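Local coordinates for protein type I site-specific restriction-modification system, R (Restriction) subunit (PDB 3H1T) that probably serves as the ATP-dependent motor and DNA-cleaving subunit of a type I restriction enzyme, present here as a fragment lacking the C-terminal part, at residues A[56-61]-A[366-370]; A[181-186]-A[358-364]. Numbering follows the deposited sequence.

Interaction 1 (A[56-61]-A[366-370])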
loop_
_atom_site.group_PDB
_atom_site.type_symbol
_atom_site.label_atom_id
_atom_site.label_comp_id
_atom_site.label_asym_id
_atom_site.label_seq_id
_atom_site.Cartn_x
_atom_site.Cartn_y
_atom_site.Cartn_z
ATOM N N PHE A 56 -0.455 3.145 -16.519
ATOM C CA PHE A 56 0.054 2.569 -15.286
ATOM C C PHE A 56 -0.897 2.671 -14.104
ATOM O O PHE A 56 -0.509 2.377 -12.975
ATOM C CB PHE A 56 1.382 3.237 -14.930
ATOM C CG PHE A 56 1.286 4.739 -14.800
ATOM C CD1 PHE A 56 1.346 5.551 -15.928
ATOM C CD2 PHE A 56 1.114 5.335 -13.553
ATOM C CE1 PHE A 56 1.235 6.931 -15.815
ATOM C CE2 PHE A 56 1.007 6.711 -13.426
ATOM C CZ PHE A 56 1.065 7.515 -14.559
ATOM N N THR A 57 -2.127 3.103 -14.357
ATOM C CA THR A 57 -3.135 3.238 -13.308
ATOM C C THR A 57 -4.388 2.464 -13.733
ATOM O O THR A 57 -4.515 2.093 -14.898
ATOM C CB THR A 57 -3.441 4.726 -13.072
ATOM O OG1 THR A 57 -2.636 5.201 -11.988
ATOM C CG2 THR A 57 -4.904 4.959 -12.781
ATOM N N ASP A 58 -5.289 2.181 -12.793
ATOM C CA ASP A 58 -6.500 1.432 -13.117
ATOM C C ASP A 58 -7.764 2.266 -13.166
ATOM O O ASP A 58 -8.814 1.753 -13.537
ATOM C CB ASP A 58 -6.722 0.282 -12.134
ATOM C CG ASP A 58 -5.891 -0.924 -12.464
ATOM O OD1 ASP A 58 -5.228 -0.914 -13.531
ATOM O OD2 ASP A 58 -5.899 -1.883 -11.670
ATOM N N GLY A 59 -7.672 3.542 -12.805
ATOM C CA GLY A 59 -8.851 4.388 -12.851
ATOM C C GLY A 59 -9.535 4.527 -11.504
ATOM O O GLY A 59 -9.987 3.549 -10.906
ATOM N N ARG A 60 -9.628 5.752 -11.017
ATOM C CA ARG A 60 -10.267 5.971 -9.732
ATOM C C ARG A 60 -11.716 5.514 -9.762
ATOM O O ARG A 60 -12.455 5.823 -10.696
ATOM C CB ARG A 60 -10.214 7.451 -9.328
ATOM C CG ARG A 60 -10.658 7.680 -7.899
ATOM C CD ARG A 60 -11.225 9.070 -7.718
ATOM N NE ARG A 60 -10.463 9.880 -6.775
ATOM C CZ ARG A 60 -10.632 9.868 -5.460
ATOM N NH1 ARG A 60 -11.547 9.087 -4.913
ATOM N NH2 ARG A 60 -9.890 10.649 -4.690
ATOM N N VAL A 61 -12.111 4.748 -8.749
ATOM C CA VAL A 61 -13.490 4.304 -8.649
ATOM C C VAL A 61 -14.286 5.558 -8.321
ATOM O O VAL A 61 -14.074 6.190 -7.283
ATOM C CB VAL A 61 -13.692 3.275 -7.519
ATOM C CG1 VAL A 61 -15.185 3.171 -7.184
ATOM C CG2 VAL A 61 -13.163 1.913 -7.941
ATOM N N ILE A 366 -6.233 5.106 -3.778
ATOM C CA ILE A 366 -7.609 5.285 -4.225
ATOM C C ILE A 366 -7.623 6.016 -5.559
ATOM O O ILE A 366 -8.361 5.652 -6.467
ATOM C CB ILE A 366 -8.480 6.134 -3.253
ATOM C CG1 ILE A 366 -8.599 5.454 -1.890
ATOM C CG2 ILE A 366 -9.885 6.289 -3.834
ATOM C CD1 ILE A 366 -9.261 6.333 -0.857
ATOM N N ASP A 367 -6.797 7.045 -5.682
ATOM C CA ASP A 367 -6.765 7.784 -6.927
ATOM C C ASP A 367 -6.273 6.956 -8.105
ATOM O O ASP A 367 -6.644 7.226 -9.240
ATOM C CB ASP A 367 -5.907 9.039 -6.817
ATOM C CG ASP A 367 -6.177 10.001 -7.953
ATOM O OD1 ASP A 367 -7.367 10.329 -8.144
ATOM O OD2 ASP A 367 -5.228 10.422 -8.651
ATOM N N ASP A 368 -5.449 5.948 -7.844
ATOM C CA ASP A 368 -4.930 5.126 -8.926
ATOM C C ASP A 368 -5.845 3.949 -9.246
ATOM O O ASP A 368 -5.592 3.200 -10.189
ATOM C CB ASP A 368 -3.536 4.598 -8.571
ATOM C CG ASP A 368 -2.475 5.693 -8.529
ATOM O OD1 ASP A 368 -2.739 6.829 -8.967
ATOM O OD2 ASP A 368 -1.361 5.394 -8.070
ATOM N N GLY A 369 -6.897 3.789 -8.450
ATOM C CA GLY A 369 -7.817 2.692 -8.662
ATOM C C GLY A 369 -7.299 1.375 -8.102
ATOM O O GLY A 369 -7.749 0.305 -8.493
ATOM N N PHE A 370 -6.352 1.456 -7.172
ATOM C CA PHE A 370 -5.756 0.267 -6.572
ATOM C C PHE A 370 -6.240 -0.044 -5.168
ATOM O O PHE A 370 -5.987 -1.126 -4.648
ATOM C CB PHE A 370 -4.234 0.400 -6.559
ATOM C CG PHE A 370 -3.610 0.277 -7.916
ATOM C CD1 PHE A 370 -3.949 -0.785 -8.759
ATOM C CD2 PHE A 370 -2.656 1.200 -8.345
ATOM C CE1 PHE A 370 -3.342 -0.926 -10.014
ATOM C CE2 PHE A 370 -2.040 1.069 -9.601
ATOM C CZ PHE A 370 -2.385 0.007 -10.433
HETATM O O HOH W 1 -10.156 3.838 -6.879
#
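The irregular loop 56-61 passes across the C-terminal end of helix 362-368, where Gly369 leaves helical geometry with positive phi (80°) and closes a Schellman motif, its N bonding back to Ile366 O at 3.1 Å. The CA atoms of Arg60 and Gly369 approach to 4.2 Å, and those of Thr57 and Asp368 to 5.1 Å. Asp368 O, in the last turn of the helix, accepts a hydrogen bond from Asp58 N at 2.8 Å and a weak one from Gly59 N at 3.4 Å. Glycine at 369 suits both its own turn and the contact: a CB would point toward the loop and clash with Gly59 O, which instead lies 3.2 Å from Gly369 CA in a CA-H...O contact.

The Phe370 ring lies beside the loop, its edge at Phe56 O, with Phe370 CE2 3.9 Å from Phe56 O and Phe370 CE1 3.2 Å from Asp58 OD2. At the other end Arg60 lays its guanidinium over Asp367 CA and forms a salt bridge whose hydrogen bond, Arg60 NE to Asp367 OD1 at 3.4 Å, is weak. Both charges have further partners, Glu575 for Arg60 and Lys74 for Asp367. The contact joins the N-terminal domain to the segment leading from the first RecA-like domain to the second. One water completes the junction, accepting from Val61 N at 2.9 Å and donating to Ile366 O at 2.6 Å.

Interaction 2 (A[181-186]-A[358-364]); sequences YYQQIA and YTYSLRQ
Two tyrosine rings stacked face to face form the centre: Tyr182 (chi1 p) and Tyr360 (chi1 t), centroids 3.6 Å apart and planes at 4°. Tyr182 CB also reaches Tyr360 CD1 at 3.5 Å. Helix 181-186 runs nearly antiparallel to strand 358-360, their axes 158° apart and 9.0 Å at closest approach; Tyr182 pairs with Tyr360 (CA-CA 7.1 Å) and Ala186 with Tyr358 (6.0 Å). One helical turn on from Tyr182, Ile185 CG2 makes a CH-pi contact over the Tyr358 ring (t), 3.7 Å from its centroid, while Ala186 CB touches CD2 of that ring at 4.0 Å. Tyr358 OH lies 3.1 Å from Tyr182 CB.

After the strand, Ser361 is the N-cap of the next helix, its OG accepting from Gln364 N at 3.0 Å. Gln364 (chi1 and chi2 t) extends back so that NE2 donates to Tyr181 OH (chi1 p) at 2.9 Å; this hydroxyl, like that of Tyr360, also bonds Asp368. Tyr182 OH reaches Thr209 O in the P-loop sequence. Helix 181-195 thus covers edge strand 358-360 of the parallel sheet, beside strand 200-205, as in the first RecA-like domain of a superfamily 2 helicase motor.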
loop_
_atom_site.group_PDB
_atom_site.type_symbol
_atom_site.label_atom_id
_atom_site.label_comp_id
_atom_site.label_asym_id
_atom_site.label_seq_id
_atom_site.Cartn_x
_atom_site.Cartn_y
_atom_site.Cartn_z
ATOM N N TYR A 181 3.784 0.423 -10.944
ATOM C CA TYR A 181 4.698 1.556 -10.981
ATOM C C TYR A 181 5.228 1.987 -9.615
ATOM O O TYR A 181 6.422 2.247 -9.482
ATOM C CB TYR A 181 4.055 2.764 -11.708
ATOM C CG TYR A 181 3.189 3.674 -10.853
ATOM C CD1 TYR A 181 1.822 3.432 -10.687
ATOM C CD2 TYR A 181 3.745 4.778 -10.202
ATOM C CE1 TYR A 181 1.036 4.274 -9.889
ATOM C CE2 TYR A 181 2.970 5.624 -9.414
ATOM C CZ TYR A 181 1.620 5.371 -9.257
ATOM O OH TYR A 181 0.868 6.222 -8.483
ATOM N N TYR A 182 4.371 2.047 -8.597
ATOM C CA TYR A 182 4.838 2.470 -7.282
ATOM C C TYR A 182 5.683 1.423 -6.564
ATOM O O TYR A 182 6.568 1.770 -5.789
ATOM C CB TYR A 182 3.677 2.907 -6.389
ATOM C CG TYR A 182 2.662 1.850 -6.099
ATOM C CD1 TYR A 182 1.599 1.628 -6.967
ATOM C CD2 TYR A 182 2.765 1.049 -4.959
ATOM C CE1 TYR A 182 0.657 0.633 -6.709
ATOM C CE2 TYR A 182 1.834 0.052 -4.696
ATOM C CZ TYR A 182 0.782 -0.154 -5.572
ATOM O OH TYR A 182 -0.127 -1.159 -5.317
ATOM N N GLN A 183 5.422 0.146 -6.829
ATOM C CA GLN A 183 6.213 -0.917 -6.202
ATOM C C GLN A 183 7.628 -0.858 -6.752
ATOM O O GLN A 183 8.606 -1.130 -6.050
ATOM C CB GLN A 183 5.595 -2.280 -6.494
ATOM C CG GLN A 183 4.244 -2.433 -5.836
ATOM C CD GLN A 183 3.489 -3.684 -6.240
ATOM O OE1 GLN A 183 2.582 -4.118 -5.529
ATOM N NE2 GLN A 183 3.842 -4.261 -7.382
ATOM N N GLN A 184 7.727 -0.501 -8.027
ATOM C CA GLN A 184 9.010 -0.376 -8.676
ATOM C C GLN A 184 9.797 0.795 -8.081
ATOM O O GLN A 184 11.011 0.695 -7.918
ATOM C CB GLN A 184 8.814 -0.187 -10.177
ATOM C CG GLN A 184 8.394 -1.448 -10.909
ATOM C CD GLN A 184 8.253 -1.230 -12.396
ATOM O OE1 GLN A 184 9.168 -0.721 -13.030
ATOM N NE2 GLN A 184 7.111 -1.620 -12.962
ATOM N N ILE A 185 9.118 1.906 -7.780
ATOM C CA ILE A 185 9.772 3.065 -7.184
ATOM C C ILE A 185 10.366 2.604 -5.868
ATOM O O ILE A 185 11.545 2.795 -5.595
ATOM C CB ILE A 185 8.768 4.208 -6.843
ATOM C CG1 ILE A 185 7.955 4.591 -8.080
ATOM C CG2 ILE A 185 9.506 5.415 -6.301
ATOM C CD1 ILE A 185 8.795 4.855 -9.272
ATOM N N ALA A 186 9.523 1.978 -5.058
ATOM C CA ALA A 186 9.936 1.475 -3.764
ATOM C C ALA A 186 11.143 0.550 -3.899
ATOM O O ALA A 186 12.178 0.758 -3.267
ATOM C CB ALA A 186 8.784 0.737 -3.111
ATOM N N TYR A 358 10.302 6.551 0.187
ATOM C CA TYR A 358 9.117 6.580 -0.647
ATOM C C TYR A 358 7.864 6.370 0.202
ATOM O O TYR A 358 7.885 5.633 1.193
ATOM C CB TYR A 358 9.194 5.494 -1.727
ATOM C CG TYR A 358 8.051 5.532 -2.714
ATOM C CD1 TYR A 358 7.818 6.665 -3.490
ATOM C CD2 TYR A 358 7.195 4.449 -2.863
ATOM C CE1 TYR A 358 6.762 6.709 -4.404
ATOM C CE2 TYR A 358 6.132 4.482 -3.767
ATOM C CZ TYR A 358 5.923 5.615 -4.538
ATOM O OH TYR A 358 4.897 5.646 -5.448
ATOM N N THR A 359 6.786 7.045 -0.190
ATOM C CA THR A 359 5.506 6.935 0.484
ATOM C C THR A 359 4.398 6.731 -0.544
ATOM O O THR A 359 4.257 7.518 -1.472
ATOM C CB THR A 359 5.129 8.221 1.279
ATOM O OG1 THR A 359 6.035 8.418 2.369
ATOM C CG2 THR A 359 3.715 8.093 1.828
ATOM N N TYR A 360 3.623 5.660 -0.392
ATOM C CA TYR A 360 2.485 5.406 -1.270
ATOM C C TYR A 360 1.291 5.414 -0.331
ATOM O O TYR A 360 1.046 4.435 0.368
ATOM C CB TYR A 360 2.585 4.049 -1.980
ATOM C CG TYR A 360 1.541 3.896 -3.072
ATOM C CD1 TYR A 360 1.579 4.694 -4.218
ATOM C CD2 TYR A 360 0.474 3.009 -2.932
ATOM C CE1 TYR A 360 0.577 4.606 -5.199
ATOM C CE2 TYR A 360 -0.526 2.917 -3.900
ATOM C CZ TYR A 360 -0.473 3.719 -5.030
ATOM O OH TYR A 360 -1.470 3.648 -5.973
ATOM N N SER A 361 0.542 6.516 -0.324
ATOM C CA SER A 361 -0.602 6.688 0.567
ATOM C C SER A 361 -1.889 5.994 0.164
ATOM O O SER A 361 -1.982 5.373 -0.887
ATOM C CB SER A 361 -0.895 8.178 0.762
ATOM O OG SER A 361 -1.429 8.772 -0.404
ATOM N N LEU A 362 -2.880 6.113 1.040
ATOM C CA LEU A 362 -4.201 5.553 0.796
ATOM C C LEU A 362 -4.814 6.447 -0.269
ATOM O O LEU A 362 -5.525 5.991 -1.161
ATOM C CB LEU A 362 -5.030 5.600 2.084
ATOM C CG LEU A 362 -6.524 5.286 1.969
ATOM C CD1 LEU A 362 -6.716 3.981 1.232
ATOM C CD2 LEU A 362 -7.142 5.205 3.358
ATOM N N ARG A 363 -4.519 7.736 -0.143
ATOM C CA ARG A 363 -4.975 8.770 -1.057
ATOM C C ARG A 363 -4.543 8.445 -2.488
ATOM O O ARG A 363 -5.350 8.471 -3.403
ATOM C CB ARG A 363 -4.379 10.110 -0.618
ATOM C CG ARG A 363 -4.942 11.330 -1.312
ATOM C CD ARG A 363 -4.308 12.630 -0.831
ATOM N NE ARG A 363 -3.156 13.056 -1.626
ATOM C CZ ARG A 363 -1.908 12.608 -1.481
ATOM N NH1 ARG A 363 -1.611 11.699 -0.558
ATOM N NH2 ARG A 363 -0.945 13.078 -2.262
ATOM N N GLN A 364 -3.265 8.142 -2.681
ATOM C CA GLN A 364 -2.762 7.817 -4.013
ATOM C C GLN A 364 -3.352 6.494 -4.502
ATOM O O GLN A 364 -3.752 6.386 -5.657
ATOM C CB GLN A 364 -1.232 7.734 -4.012
ATOM C CG GLN A 364 -0.621 7.991 -5.369
ATOM C CD GLN A 364 0.847 8.372 -5.305
ATOM O OE1 GLN A 364 1.309 8.965 -4.329
ATOM N NE2 GLN A 364 1.586 8.052 -6.361
#

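From the N terminus, the chain first supplies loop 56-61, between strands 49-55 and 61-64, then enters the first RecA-like domain at helix 181-195. Strand 358-360, the last of that domain's parallel sheet, returns to this helix in interaction 2, closing the loop 181-186 to 358-364. A few residues later, the end of helix 362-368 meets loop 56-61 in interaction 1, closing a larger loop around the first. Their centres are about 12 Å apart, and Asp368 joins them: its OD2 lies 2.4 Å from Tyr181 OH and 2.7 Å from Tyr360 OH, both probable hydrogen bonds. The N-terminal domain and first motor domain therefore meet at the connection to the second, whose first strand in sequence is 374-381.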